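Local coordinates for protein dipeptide Epimerase (Enterococcus faecalis V583, PDB 3JW7) that belongs to the mandelate racemase/muconate lactonizing enzyme family of the enolase superfamily, with a capping N-terminal domain and a TIM-barrel domain, and here holds isoleucine and tyrosine, at residues F19-G24 against G51-G56. Numbering follows the deposited sequence.
With TYR (tyrosine), chain J; ILE (isoleucine), chain I.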
ATOM      1  N   PHE A  19      -9.565   3.288 -13.135  1.00 24.24           N
ATOM      2  CA  PHE A  19      -8.143   3.578 -13.067  1.00 24.23           C
ATOM      3  C   PHE A  19      -7.365   2.559 -13.878  1.00 22.56           C
ATOM      4  O   PHE A  19      -7.593   1.356 -13.765  1.00 23.49           O
ATOM      5  CB  PHE A  19      -7.655   3.581 -11.614  1.00 27.43           C
ATOM      6  CG  PHE A  19      -7.269   4.943 -11.115  1.00 29.39           C
ATOM      7  CD1 PHE A  19      -8.240   5.893 -10.822  1.00 32.37           C
ATOM      8  CD2 PHE A  19      -5.931   5.292 -10.983  1.00 32.18           C
ATOM      9  CE1 PHE A  19      -7.883   7.177 -10.406  1.00 33.14           C
ATOM     10  CE2 PHE A  19      -5.563   6.567 -10.569  1.00 31.49           C
ATOM     11  CZ  PHE A  19      -6.539   7.512 -10.281  1.00 32.56           C
ATOM     12  N   THR A  20      -6.458   3.055 -14.709  1.00 22.43           N
ATOM     13  CA  THR A  20      -5.648   2.207 -15.564  1.00 19.61           C
ATOM     14  C   THR A  20      -4.158   2.279 -15.241  1.00 19.37           C
ATOM     15  O   THR A  20      -3.582   3.365 -15.116  1.00 17.40           O
ATOM     16  CB  THR A  20      -5.838   2.596 -17.048  1.00 23.63           C
ATOM     17  OG1 THR A  20      -7.221   2.455 -17.405  1.00 23.42           O
ATOM     18  CG2 THR A  20      -4.983   1.709 -17.952  1.00 22.14           C
ATOM     19  N   ILE A  21      -3.542   1.116 -15.086  1.00 17.04           N
ATOM     20  CA  ILE A  21      -2.109   1.050 -14.842  1.00 17.81           C
ATOM     21  C   ILE A  21      -1.575   0.078 -15.882  1.00 17.28           C
ATOM     22  O   ILE A  21      -2.350  -0.503 -16.645  1.00 17.90           O
ATOM     23  CB  ILE A  21      -1.749   0.556 -13.415  1.00 16.21           C
ATOM     24  CG1 ILE A  21      -2.222  -0.884 -13.204  1.00 14.62           C
ATOM     25  CG2 ILE A  21      -2.353   1.503 -12.374  1.00 17.69           C
ATOM     26  CD1 ILE A  21      -1.536  -1.574 -12.036  1.00 16.01           C
ATOM     27  N   ALA A  22      -0.262  -0.100 -15.916  1.00 14.81           N
ATOM     28  CA  ALA A  22       0.353  -0.984 -16.890  1.00 16.95           C
ATOM     29  C   ALA A  22      -0.188  -2.419 -16.860  1.00 18.32           C
ATOM     30  O   ALA A  22      -0.242  -3.081 -17.893  1.00 18.25           O
ATOM     31  CB  ALA A  22       1.864  -0.994 -16.689  1.00 18.25           C
ATOM     32  N   LEU A  23      -0.607  -2.875 -15.684  1.00 18.04           N
ATOM     33  CA  LEU A  23      -1.106  -4.237 -15.497  1.00 19.71           C
ATOM     34  C   LEU A  23      -2.580  -4.463 -15.810  1.00 20.01           C
ATOM     35  O   LEU A  23      -3.008  -5.603 -15.981  1.00 19.85           O
ATOM     36  CB  LEU A  23      -0.844  -4.685 -14.061  1.00 19.75           C
ATOM     37  CG  LEU A  23       0.604  -4.582 -13.578  1.00 18.49           C
ATOM     38  CD1 LEU A  23       0.674  -4.946 -12.099  1.00 14.46           C
ATOM     39  CD2 LEU A  23       1.488  -5.498 -14.400  1.00 18.86           C
ATOM     40  N   GLY A  24      -3.358  -3.391 -15.868  1.00 19.43           N
ATOM     41  CA  GLY A  24      -4.772  -3.540 -16.149  1.00 19.72           C
ATOM     42  C   GLY A  24      -5.587  -2.383 -15.603  1.00 19.69           C
ATOM     43  O   GLY A  24      -5.039  -1.349 -15.224  1.00 19.27           O
ATOM     44  N   GLY A  51      -5.842  -7.873  -5.114  1.00 21.22           N
ATOM     45  CA  GLY A  51      -5.656  -7.386  -6.474  1.00 20.98           C
ATOM     46  C   GLY A  51      -5.159  -8.546  -7.315  1.00 19.34           C
ATOM     47  O   GLY A  51      -4.003  -8.956  -7.196  1.00 18.79           O
ATOM     48  N   ILE A  52      -6.027  -9.075  -8.173  1.00 18.09           N
ATOM     49  CA  ILE A  52      -5.674 -10.233  -8.983  1.00 16.98           C
ATOM     50  C   ILE A  52      -4.473 -10.048  -9.899  1.00 16.53           C
ATOM     51  O   ILE A  52      -3.678 -10.971 -10.052  1.00 15.68           O
ATOM     52  CB  ILE A  52      -6.905 -10.744  -9.795  1.00 16.50           C
ATOM     53  CG1 ILE A  52      -6.620 -12.147 -10.345  1.00 15.44           C
ATOM     54  CG2 ILE A  52      -7.250  -9.774 -10.912  1.00 15.92           C
ATOM     55  CD1 ILE A  52      -7.840 -12.821 -10.988  1.00 18.63           C
ATOM     56  N   PHE A  53      -4.305  -8.876 -10.504  1.00 15.78           N
ATOM     57  CA  PHE A  53      -3.142  -8.716 -11.365  1.00 15.44           C
ATOM     58  C   PHE A  53      -1.894  -8.303 -10.585  1.00 16.14           C
ATOM     59  O   PHE A  53      -0.853  -7.997 -11.163  1.00 14.53           O
ATOM     60  CB  PHE A  53      -3.433  -7.769 -12.550  1.00 18.13           C
ATOM     61  CG  PHE A  53      -3.938  -6.406 -12.165  1.00 19.50           C
ATOM     62  CD1 PHE A  53      -5.083  -5.895 -12.767  1.00 20.76           C
ATOM     63  CD2 PHE A  53      -3.242  -5.607 -11.267  1.00 18.37           C
ATOM     64  CE1 PHE A  53      -5.529  -4.604 -12.485  1.00 22.61           C
ATOM     65  CE2 PHE A  53      -3.679  -4.312 -10.977  1.00 21.18           C
ATOM     66  CZ  PHE A  53      -4.821  -3.810 -11.588  1.00 20.82           C
ATOM     67  N   ILE A  54      -2.000  -8.316  -9.257  1.00 16.60           N
ATOM     68  CA  ILE A  54      -0.854  -8.001  -8.408  1.00 19.16           C
ATOM     69  C   ILE A  54      -0.369  -9.269  -7.696  1.00 19.07           C
ATOM     70  O   ILE A  54       0.801  -9.641  -7.802  1.00 19.23           O
ATOM     71  CB  ILE A  54      -1.199  -6.948  -7.334  1.00 19.85           C
ATOM     72  CG1 ILE A  54      -1.689  -5.657  -7.996  1.00 21.02           C
ATOM     73  CG2 ILE A  54       0.032  -6.688  -6.456  1.00 22.59           C
ATOM     74  CD1 ILE A  54      -0.612  -4.882  -8.760  1.00 22.00           C
ATOM     75  N   THR A  55      -1.277  -9.937  -6.988  1.00 17.04           N
ATOM     76  CA  THR A  55      -0.941 -11.147  -6.241  1.00 18.93           C
ATOM     77  C   THR A  55      -1.649 -12.405  -6.725  1.00 18.33           C
ATOM     78  O   THR A  55      -1.283 -13.509  -6.326  1.00 18.65           O
ATOM     79  CB  THR A  55      -1.300 -10.996  -4.749  1.00 17.70           C
ATOM     80  OG1 THR A  55      -2.725 -10.923  -4.614  1.00 16.52           O
ATOM     81  CG2 THR A  55      -0.686  -9.731  -4.177  1.00 21.62           C
ATOM     82  N   GLY A  56      -2.671 -12.243  -7.560  1.00 16.92           N
ATOM     83  CA  GLY A  56      -3.408 -13.405  -8.036  1.00 15.55           C
ATOM     84  C   GLY A  56      -4.588 -13.742  -7.138  1.00 16.80           C
ATOM     85  O   GLY A  56      -5.428 -14.579  -7.476  1.00 16.54           O
TER
HETATM   86  N   TYR J 356      -1.294   0.782  -6.077  1.00 18.57           N
HETATM   87  CA  TYR J 356      -0.476  -0.180  -6.806  1.00 18.29           C
HETATM   88  C   TYR J 356       0.980   0.272  -6.927  1.00 17.96           C
HETATM   89  O   TYR J 356       1.482   0.898  -5.967  1.00 16.29           O
HETATM   90  CB  TYR J 356      -1.072  -0.424  -8.197  1.00 18.84           C
HETATM   91  CG  TYR J 356      -2.463  -1.036  -8.198  1.00 19.27           C
HETATM   92  CD1 TYR J 356      -3.438  -0.580  -9.082  1.00 19.04           C
HETATM   93  CD2 TYR J 356      -2.791  -2.100  -7.355  1.00 20.15           C
HETATM   94  CE1 TYR J 356      -4.705  -1.161  -9.134  1.00 20.04           C
HETATM   95  CE2 TYR J 356      -4.066  -2.697  -7.402  1.00 20.38           C
HETATM   96  CZ  TYR J 356      -5.013  -2.217  -8.300  1.00 20.73           C
HETATM   97  OH  TYR J 356      -6.262  -2.796  -8.387  1.00 22.47           O
HETATM   98  OXT TYR J 356       1.603  -0.027  -7.968  1.00 16.02           O
HETATM   99  N   ILE I 355      -1.790   4.315  -5.433  1.00 16.52           N
HETATM  100  CA  ILE I 355      -2.294   2.915  -5.540  1.00 18.82           C
HETATM  101  C   ILE I 355      -1.383   2.066  -6.417  1.00 19.11           C
HETATM  102  O   ILE I 355      -0.780   2.567  -7.371  1.00 19.85           O
HETATM  103  CB  ILE I 355      -3.718   2.855  -6.152  1.00 19.11           C
HETATM  104  CG1 ILE I 355      -3.746   3.643  -7.460  1.00 19.31           C
HETATM  105  CG2 ILE I 355      -4.745   3.354  -5.140  1.00 20.81           C
HETATM  106  CD1 ILE I 355      -4.978   3.385  -8.325  1.00 18.10           C
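The phenyl ring of F53 lies against the turn I21-G24, a worked example of how a hairpin turn and a loop of a capping domain meet over a ligand through apolar surface. One face of the ring takes the backbone of L23 and G24 toward its rim and the methylene of L23 as well, whose CB stands 4.2 Å from the F53 ring centroid, 26° off the normal, a CH-pi contact. With CG set between the backbone N and the carbonyl carbon (chi1 56°), F53 points its ring at this turn, where G24 has no side chain and its backbone C lies 3.8 Å from CE1 of F53. The turn itself, of type I, is closed by G24 N bonding to I21 O, while I21 N to G24 O completes the pair that closes the hairpin between strands 3-21 and 24-38.

Packing is close on the ligand side. I21 comes obliquely to the ring, its CD1 3.6 Å from CE2 of F53 and 3.7 Å from CD1 of the bound tyrosine, so one methyl touches both. The tyrosine's CE1 meets the F53 edge near the ring plane, 3.6 Å from CZ. L23 and I54 meet at about a right angle, CD1 to CD1 3.6 Å, and I54 also reaches the tyrosine through CG1. F19 extends this apolar wall to the bound isoleucine, its CD2 3.4 Å from the ligand's CD1.

The outer side is looser: L23 and F53 remain partly exposed. There the 51-56 loop is shaped by its own backbone, G51 O accepting from both I54 N and T55 N.

Both segments belong to the N-terminal domain, whose strand end, turn and loop face the ligands while barrel residues such as K159 and K161 bind them, the capping-domain-over-TIM-barrel active site characteristic of the enolase superfamily.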